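Local coordinates for putative cell adhesion protein (PDB 3LIU) that probably serves as a fimbrial subunit of the FimA/Mfa1 family, assembling into adhesive pili on the surface of a human gut bacterium, at residues 81-86 / 131-136; 179-184 / 359-364; 254-259 / 298-303. All blocks are in the same frame, centred on the assembly; numbering follows the deposited sequence.

Contact 1 of 3, residues 81-86 / 131-136; sequences AGEAHV and VLDVTL
Residues 81-86 and 131-136 form an antiparallel strand pair in the FimA family region, whose membership of the transthyretin clan is consistent with a beta-sandwich. Six backbone hydrogen bonds hold it, in reciprocal couples at Gly82 with Leu136, Ala84 with Val134 and Val86 with Leu132. The straightest runs from Leu132 N to Val86 O (2.8 Å, 173° at the hydrogen), while Gly82 N meets Leu136 O on a lone pair. Gly82 itself sits at a phi of 124°, where a CB would be jammed against the carbonyl oxygen of Ala81.

Apolar contacts gather on the face of Ala84, Val86, Leu132, Val134 and Leu136. Val86 CG2 approaches Val134 CG2 at 4.0 Å, the two side chains crossing nearly at right angles, and Leu136 CD1 reaches Ala84 CB. Val50 of the adjoining strand 45-52 extends this layer, and Leu19 of strand 16-24 packs against Leu136.

Polar groups occupy the other face. An extended Glu83, its CG anti to the backbone N (chi1 -168°), brings OE2 within 2.7 Å of Asp133 OD1, so one acid probably carries a proton. An alanine here would remove CG and the carboxylate, and would probably leave Asp133 OD1 without its close acid partner and the packing of CG. His85 crosses Asp133 obliquely, NE2 standing 3.6 Å from OD1, while the ring edge, near its plane, faces Leu132 O, 3.7 Å from CD2.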
# COMPACT_ATOMS: atom_id res chain seq x y z
N ALA A 81 -28.45 5.51 -20.73
CA ALA A 81 -28.06 4.56 -21.76
C ALA A 81 -26.86 5.10 -22.56
O ALA A 81 -26.65 6.29 -22.65
CB ALA A 81 -29.20 4.23 -22.68
N GLY A 82 -26.10 4.18 -23.16
CA GLY A 82 -24.96 4.56 -23.99
C GLY A 82 -23.67 3.94 -23.53
O GLY A 82 -23.62 3.20 -22.51
N GLU A 83 -22.63 4.18 -24.32
CA GLU A 83 -21.32 3.70 -24.00
C GLU A 83 -20.79 4.50 -22.82
O GLU A 83 -20.99 5.70 -22.77
CB GLU A 83 -20.36 3.80 -25.19
CG GLU A 83 -19.06 3.03 -24.94
CD GLU A 83 -18.18 2.91 -26.18
OE1 GLU A 83 -18.58 3.35 -27.28
OE2 GLU A 83 -17.07 2.37 -26.03
N ALA A 84 -20.17 3.80 -21.87
CA ALA A 84 -19.65 4.43 -20.68
C ALA A 84 -18.39 3.75 -20.17
O ALA A 84 -18.13 2.56 -20.43
CB ALA A 84 -20.72 4.47 -19.57
N HIS A 85 -17.63 4.52 -19.41
CA HIS A 85 -16.47 4.05 -18.69
C HIS A 85 -16.85 3.96 -17.20
O HIS A 85 -17.40 4.89 -16.65
CB HIS A 85 -15.29 4.96 -18.93
CG HIS A 85 -14.72 4.84 -20.31
ND1 HIS A 85 -14.64 5.91 -21.17
CD2 HIS A 85 -14.22 3.78 -20.98
CE1 HIS A 85 -14.10 5.52 -22.31
NE2 HIS A 85 -13.85 4.22 -22.23
N VAL A 86 -16.60 2.80 -16.61
CA VAL A 86 -17.05 2.46 -15.26
C VAL A 86 -15.86 2.03 -14.44
O VAL A 86 -15.06 1.24 -14.90
CB VAL A 86 -18.04 1.30 -15.31
CG1 VAL A 86 -18.51 0.89 -13.94
CG2 VAL A 86 -19.23 1.66 -16.22
N VAL A 131 -10.54 0.50 -15.31
CA VAL A 131 -11.61 1.19 -15.99
C VAL A 131 -12.25 0.27 -17.02
O VAL A 131 -11.55 -0.27 -17.86
CB VAL A 131 -11.11 2.50 -16.68
CG1 VAL A 131 -12.22 3.15 -17.47
CG2 VAL A 131 -10.57 3.49 -15.63
N LEU A 132 -13.56 0.07 -16.91
CA LEU A 132 -14.33 -0.83 -17.80
C LEU A 132 -14.97 -0.02 -18.91
O LEU A 132 -15.36 1.13 -18.71
CB LEU A 132 -15.45 -1.55 -17.01
CG LEU A 132 -15.01 -2.23 -15.70
CD1 LEU A 132 -16.17 -2.88 -14.93
CD2 LEU A 132 -13.99 -3.27 -16.03
N ASP A 133 -15.05 -0.61 -20.09
CA ASP A 133 -15.80 -0.00 -21.18
C ASP A 133 -17.02 -0.85 -21.52
O ASP A 133 -16.87 -1.98 -21.93
CB ASP A 133 -14.88 0.15 -22.41
CG ASP A 133 -15.62 0.73 -23.61
OD1 ASP A 133 -16.26 1.80 -23.47
OD2 ASP A 133 -15.56 0.12 -24.70
N VAL A 134 -18.22 -0.31 -21.38
CA VAL A 134 -19.45 -1.04 -21.62
C VAL A 134 -20.46 -0.20 -22.39
O VAL A 134 -20.39 1.04 -22.41
CB VAL A 134 -20.10 -1.49 -20.29
CG1 VAL A 134 -19.15 -2.40 -19.52
CG2 VAL A 134 -20.55 -0.29 -19.45
N THR A 135 -21.41 -0.86 -23.04
CA THR A 135 -22.55 -0.16 -23.64
C THR A 135 -23.82 -0.49 -22.87
O THR A 135 -24.26 -1.64 -22.83
CB THR A 135 -22.68 -0.46 -25.13
OG1 THR A 135 -21.46 -0.09 -25.76
CG2 THR A 135 -23.87 0.32 -25.79
N LEU A 136 -24.36 0.52 -22.21
CA LEU A 136 -25.56 0.37 -21.40
C LEU A 136 -26.78 0.48 -22.32
O LEU A 136 -26.89 1.41 -23.09
CB LEU A 136 -25.60 1.42 -20.27
CG LEU A 136 -24.41 1.40 -19.27
CD1 LEU A 136 -24.29 2.69 -18.43
CD2 LEU A 136 -24.44 0.17 -18.37

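Contact 2 of 3, residues 179-184 / 359-364; sequences ALAGAD and KYEISL
This is a parallel strand pair broken by a beta bulge, joining strand 172-185 to strand 358-366. The register runs Ala179 with Glu361 and Leu180 with Ile362, then slips by one residue to Gly182 with Ser363 and Ala183 with Leu364. Ala181, turned out of the extended conformation (psi -32°), is the extra residue. Its effect is gathered on a single carbonyl: Ile362 O accepts Ala181 N at 2.7 Å, from above the carbonyl plane, and more weakly Gly182 N at 3.3 Å. Normal pairing resumes with the nearly linear bond from Leu364 N to Gly182 O (2.8 Å).

The bulge points Ala181 CB at the partner strand, where it lies 3.7 Å from Ser363 OG. On the other face, Leu180 has CG anti to its backbone N, and chi1 (-179°) and chi2 (74°) together carry CD1 to Leu364 CG at 3.7 Å. The two leucines cross at about a right angle.

Strand 358-366 lies between strand 172-185 and strand 383-391, and Ile362 and Leu364 touch Val387 and Ala385 of the latter. Leu180, Ile362 and Leu364 also pack on strand 308-319, through Val311 and Leu309, so this face meets a strand of another sheet.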
# COMPACT_ATOMS: atom_id res chain seq x y z
N ALA A 179 6.24 -6.32 6.24
CA ALA A 179 6.48 -7.00 7.53
C ALA A 179 7.90 -7.52 7.63
O ALA A 179 8.51 -7.88 6.62
CB ALA A 179 5.50 -8.13 7.73
N LEU A 180 8.41 -7.53 8.87
CA LEU A 180 9.65 -8.16 9.23
C LEU A 180 9.35 -9.62 9.57
O LEU A 180 8.68 -9.92 10.57
CB LEU A 180 10.29 -7.46 10.45
CG LEU A 180 11.64 -8.03 10.92
CD1 LEU A 180 12.78 -7.66 9.98
CD2 LEU A 180 11.96 -7.64 12.38
N ALA A 181 9.86 -10.51 8.72
CA ALA A 181 9.66 -11.93 8.82
C ALA A 181 10.69 -12.53 9.76
O ALA A 181 10.41 -13.49 10.44
CB ALA A 181 9.79 -12.56 7.44
N GLY A 182 11.88 -11.97 9.84
CA GLY A 182 12.84 -12.44 10.86
C GLY A 182 14.05 -11.54 10.97
O GLY A 182 14.33 -10.76 10.07
N ALA A 183 14.75 -11.63 12.10
CA ALA A 183 15.95 -10.83 12.32
C ALA A 183 16.92 -11.57 13.18
O ALA A 183 16.83 -11.50 14.40
CB ALA A 183 15.59 -9.52 12.97
N ASP A 184 17.86 -12.29 12.57
CA ASP A 184 18.88 -13.02 13.33
C ASP A 184 20.29 -12.56 12.98
O ASP A 184 20.46 -11.62 12.23
CB ASP A 184 18.72 -14.53 13.13
CG ASP A 184 18.69 -14.94 11.67
OD1 ASP A 184 19.27 -14.21 10.83
OD2 ASP A 184 18.09 -16.00 11.37
N LYS A 359 2.67 -8.28 -0.70
CA LYS A 359 3.14 -8.44 0.64
C LYS A 359 4.65 -8.55 0.54
O LYS A 359 5.17 -9.32 -0.28
CB LYS A 359 2.61 -9.71 1.26
CG LYS A 359 1.16 -9.69 1.58
CD LYS A 359 0.90 -10.66 2.71
CE LYS A 359 -0.50 -10.56 3.17
NZ LYS A 359 -0.69 -11.16 4.52
N TYR A 360 5.33 -7.76 1.35
CA TYR A 360 6.77 -7.73 1.46
C TYR A 360 7.16 -8.40 2.77
O TYR A 360 6.69 -8.00 3.86
CB TYR A 360 7.26 -6.28 1.43
CG TYR A 360 7.09 -5.63 0.11
CD1 TYR A 360 5.85 -5.16 -0.29
CD2 TYR A 360 8.16 -5.46 -0.75
CE1 TYR A 360 5.69 -4.54 -1.53
CE2 TYR A 360 8.01 -4.85 -1.98
CZ TYR A 360 6.78 -4.42 -2.39
OH TYR A 360 6.64 -3.83 -3.63
N GLU A 361 7.94 -9.47 2.66
CA GLU A 361 8.42 -10.23 3.82
C GLU A 361 9.92 -10.06 3.89
O GLU A 361 10.64 -10.55 3.01
CB GLU A 361 8.07 -11.70 3.69
CG GLU A 361 6.59 -11.97 3.57
CD GLU A 361 5.83 -11.70 4.85
OE1 GLU A 361 6.47 -11.63 5.93
OE2 GLU A 361 4.59 -11.57 4.78
N ILE A 362 10.39 -9.32 4.91
CA ILE A 362 11.80 -8.92 5.06
C ILE A 362 12.48 -9.77 6.15
O ILE A 362 11.99 -9.86 7.27
CB ILE A 362 11.91 -7.40 5.40
CG1 ILE A 362 11.23 -6.59 4.28
CG2 ILE A 362 13.37 -6.99 5.64
CD1 ILE A 362 11.19 -5.14 4.47
N SER A 363 13.57 -10.44 5.79
CA SER A 363 14.37 -11.20 6.73
C SER A 363 15.74 -10.57 6.82
O SER A 363 16.45 -10.45 5.81
CB SER A 363 14.51 -12.66 6.26
OG SER A 363 13.23 -13.23 6.15
N LEU A 364 16.12 -10.18 8.03
CA LEU A 364 17.39 -9.52 8.27
C LEU A 364 18.44 -10.44 8.86
O LEU A 364 18.14 -11.29 9.70
CB LEU A 364 17.17 -8.33 9.21
CG LEU A 364 16.23 -7.27 8.67
CD1 LEU A 364 16.23 -6.04 9.65
CD2 LEU A 364 16.63 -6.88 7.25

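Contact 3 of 3, residues 254-259 / 298-303; sequences GSYKKG and NVNEAY
Tyr256 leaves the backbone with CG anti to its carbonyl carbon (chi1 -71°) and lies alongside Tyr303 along its whole length, both rings pointing the same way. Its CB starts the contact 3.9 Å from Tyr303 CB. Next, CG sits over the other ring near CD2, and CD1 makes the closest approach, 3.3 Å from Tyr303 CG. CE1 stands over the centre of the Tyr303 ring, 3.3 Å above its plane, while its outer edge, in the plane of its own ring, meets Asn300 ND2. CZ lies over CZ, and at the tip the two OH atoms are 3.5 Å apart. The rings thus form a face-to-face stack with centroids 3.6 Å apart and planes only 12° from parallel. A water bonds to Tyr303 OH and, weakly, to Tyr256 OH, linking the tips. The side chain of Tyr256 also touches Pro377, Thr381 and Ala334.

What presents the ring is a type I beta turn from Gly254 to Lys257, lying in the long connection between strands 238-240 and 262-263; the facing segment belongs to the connection that leads into strand 308-319. Two loops are therefore paired here, neither segment being a regular helix or strand. Just before the tyrosine, Ser255 O accepts Asn300 N at 3.0 Å, the N-H coming in on a lone pair in the carbonyl plane. Ser255 OG accepts a hydrogen bond from a second water, which in turn accepts one from Asn300 ND2; OG is also hydrogen-bonded to Asp376.

Lys258, bent at chi2 (-57°), swings back across the turn. Its NZ bonds to Asn298 O at 2.9 Å from above the carbonyl plane, binds Ser297 O as well, and reaches Gly254 O weakly at 3.2 Å.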
# COMPACT_ATOMS: atom_id res chain seq x y z
N GLY A 254 18.64 12.50 8.17
CA GLY A 254 20.00 12.06 7.91
C GLY A 254 20.21 11.72 6.44
O GLY A 254 19.37 12.02 5.60
N SER A 255 21.31 11.06 6.11
CA SER A 255 21.52 10.62 4.70
C SER A 255 20.43 9.64 4.20
O SER A 255 20.13 9.57 3.01
CB SER A 255 22.93 10.02 4.52
OG SER A 255 23.05 8.79 5.23
N TYR A 256 19.79 8.94 5.13
CA TYR A 256 18.81 7.95 4.78
C TYR A 256 17.35 8.47 4.65
O TYR A 256 16.50 7.78 4.11
CB TYR A 256 18.85 6.85 5.82
CG TYR A 256 20.06 5.92 5.81
CD1 TYR A 256 20.97 5.92 4.77
CD2 TYR A 256 20.23 4.98 6.82
CE1 TYR A 256 22.03 5.02 4.74
CE2 TYR A 256 21.30 4.08 6.81
CZ TYR A 256 22.18 4.09 5.77
OH TYR A 256 23.23 3.20 5.73
N LYS A 257 17.07 9.67 5.16
CA LYS A 257 15.69 10.11 5.37
C LYS A 257 15.71 11.62 5.48
O LYS A 257 16.33 12.17 6.42
CB LYS A 257 15.13 9.47 6.65
CG LYS A 257 13.72 9.81 7.05
CD LYS A 257 13.57 11.11 7.80
CE LYS A 257 12.22 11.20 8.50
NZ LYS A 257 12.09 12.48 9.32
N LYS A 258 15.06 12.28 4.51
CA LYS A 258 15.00 13.73 4.47
C LYS A 258 13.64 14.25 4.87
O LYS A 258 12.62 13.58 4.66
CB LYS A 258 15.39 14.28 3.08
CG LYS A 258 16.80 13.96 2.65
CD LYS A 258 17.84 14.48 3.68
CE LYS A 258 19.26 14.29 3.26
NZ LYS A 258 20.20 14.85 4.31
N GLY A 259 13.64 15.45 5.44
CA GLY A 259 12.44 16.20 5.75
C GLY A 259 11.75 15.91 7.08
O GLY A 259 11.88 14.83 7.68
N ASN A 298 23.51 16.04 1.25
CA ASN A 298 23.83 14.79 1.91
C ASN A 298 22.72 13.77 1.80
O ASN A 298 22.19 13.35 2.79
CB ASN A 298 24.18 15.06 3.39
CG ASN A 298 24.75 13.83 4.09
OD1 ASN A 298 25.42 13.00 3.47
ND2 ASN A 298 24.47 13.71 5.38
N VAL A 299 22.39 13.41 0.56
CA VAL A 299 21.33 12.51 0.22
C VAL A 299 21.95 11.19 -0.27
O VAL A 299 22.64 11.16 -1.31
CB VAL A 299 20.47 13.06 -0.97
CG1 VAL A 299 19.36 12.03 -1.41
CG2 VAL A 299 19.82 14.37 -0.60
N ASN A 300 21.68 10.09 0.45
CA ASN A 300 21.97 8.77 -0.07
C ASN A 300 20.74 8.29 -0.84
O ASN A 300 19.73 7.85 -0.27
CB ASN A 300 22.40 7.80 1.04
CG ASN A 300 22.79 6.44 0.52
OD1 ASN A 300 22.27 5.99 -0.49
ND2 ASN A 300 23.72 5.74 1.24
N GLU A 301 20.85 8.36 -2.15
CA GLU A 301 19.72 8.17 -3.03
C GLU A 301 19.15 6.74 -3.05
O GLU A 301 18.02 6.54 -3.47
CB GLU A 301 20.11 8.57 -4.44
CG GLU A 301 20.16 10.09 -4.57
CD GLU A 301 20.64 10.56 -5.90
OE1 GLU A 301 21.00 9.71 -6.73
OE2 GLU A 301 20.68 11.78 -6.11
N ALA A 302 19.95 5.78 -2.60
CA ALA A 302 19.44 4.45 -2.35
C ALA A 302 18.47 4.41 -1.15
O ALA A 302 17.63 3.52 -1.08
CB ALA A 302 20.65 3.46 -2.15
N TYR A 303 18.55 5.35 -0.20
CA TYR A 303 17.64 5.33 0.95
C TYR A 303 16.60 6.43 0.97
O TYR A 303 15.41 6.13 1.15
CB TYR A 303 18.42 5.39 2.24
CG TYR A 303 19.29 4.19 2.53
CD1 TYR A 303 20.49 3.99 1.86
CD2 TYR A 303 18.96 3.30 3.53
CE1 TYR A 303 21.30 2.91 2.16
CE2 TYR A 303 19.77 2.21 3.85
CZ TYR A 303 20.93 2.02 3.17
OH TYR A 303 21.72 0.95 3.48
O HOH W 1 24.59 7.36 3.35
O HOH W 2 21.59 0.32 6.35

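In the fold
From the N terminus, contact 1 comes first: it closes a loop of 44 residues that includes helices 94-101 and 106-110, and is complete before the others begin. Its second strand, 127-136, neighbours strand 172-185, where contact 2 opens. Contact 2 then spans 174 residues, and contact 3 is nested within that span, bringing residues 254-259 against 298-303 before the chain returns along strand 358-366. Nothing crosses. The centres of contacts 2 and 3 are about 22 Å apart, whereas contact 1 lies on the opposite side of the chain's centre, its centre about 43 Å from that of contact 2. Strand 172-185, paired with both 127-136 and 358-366, links the two regions.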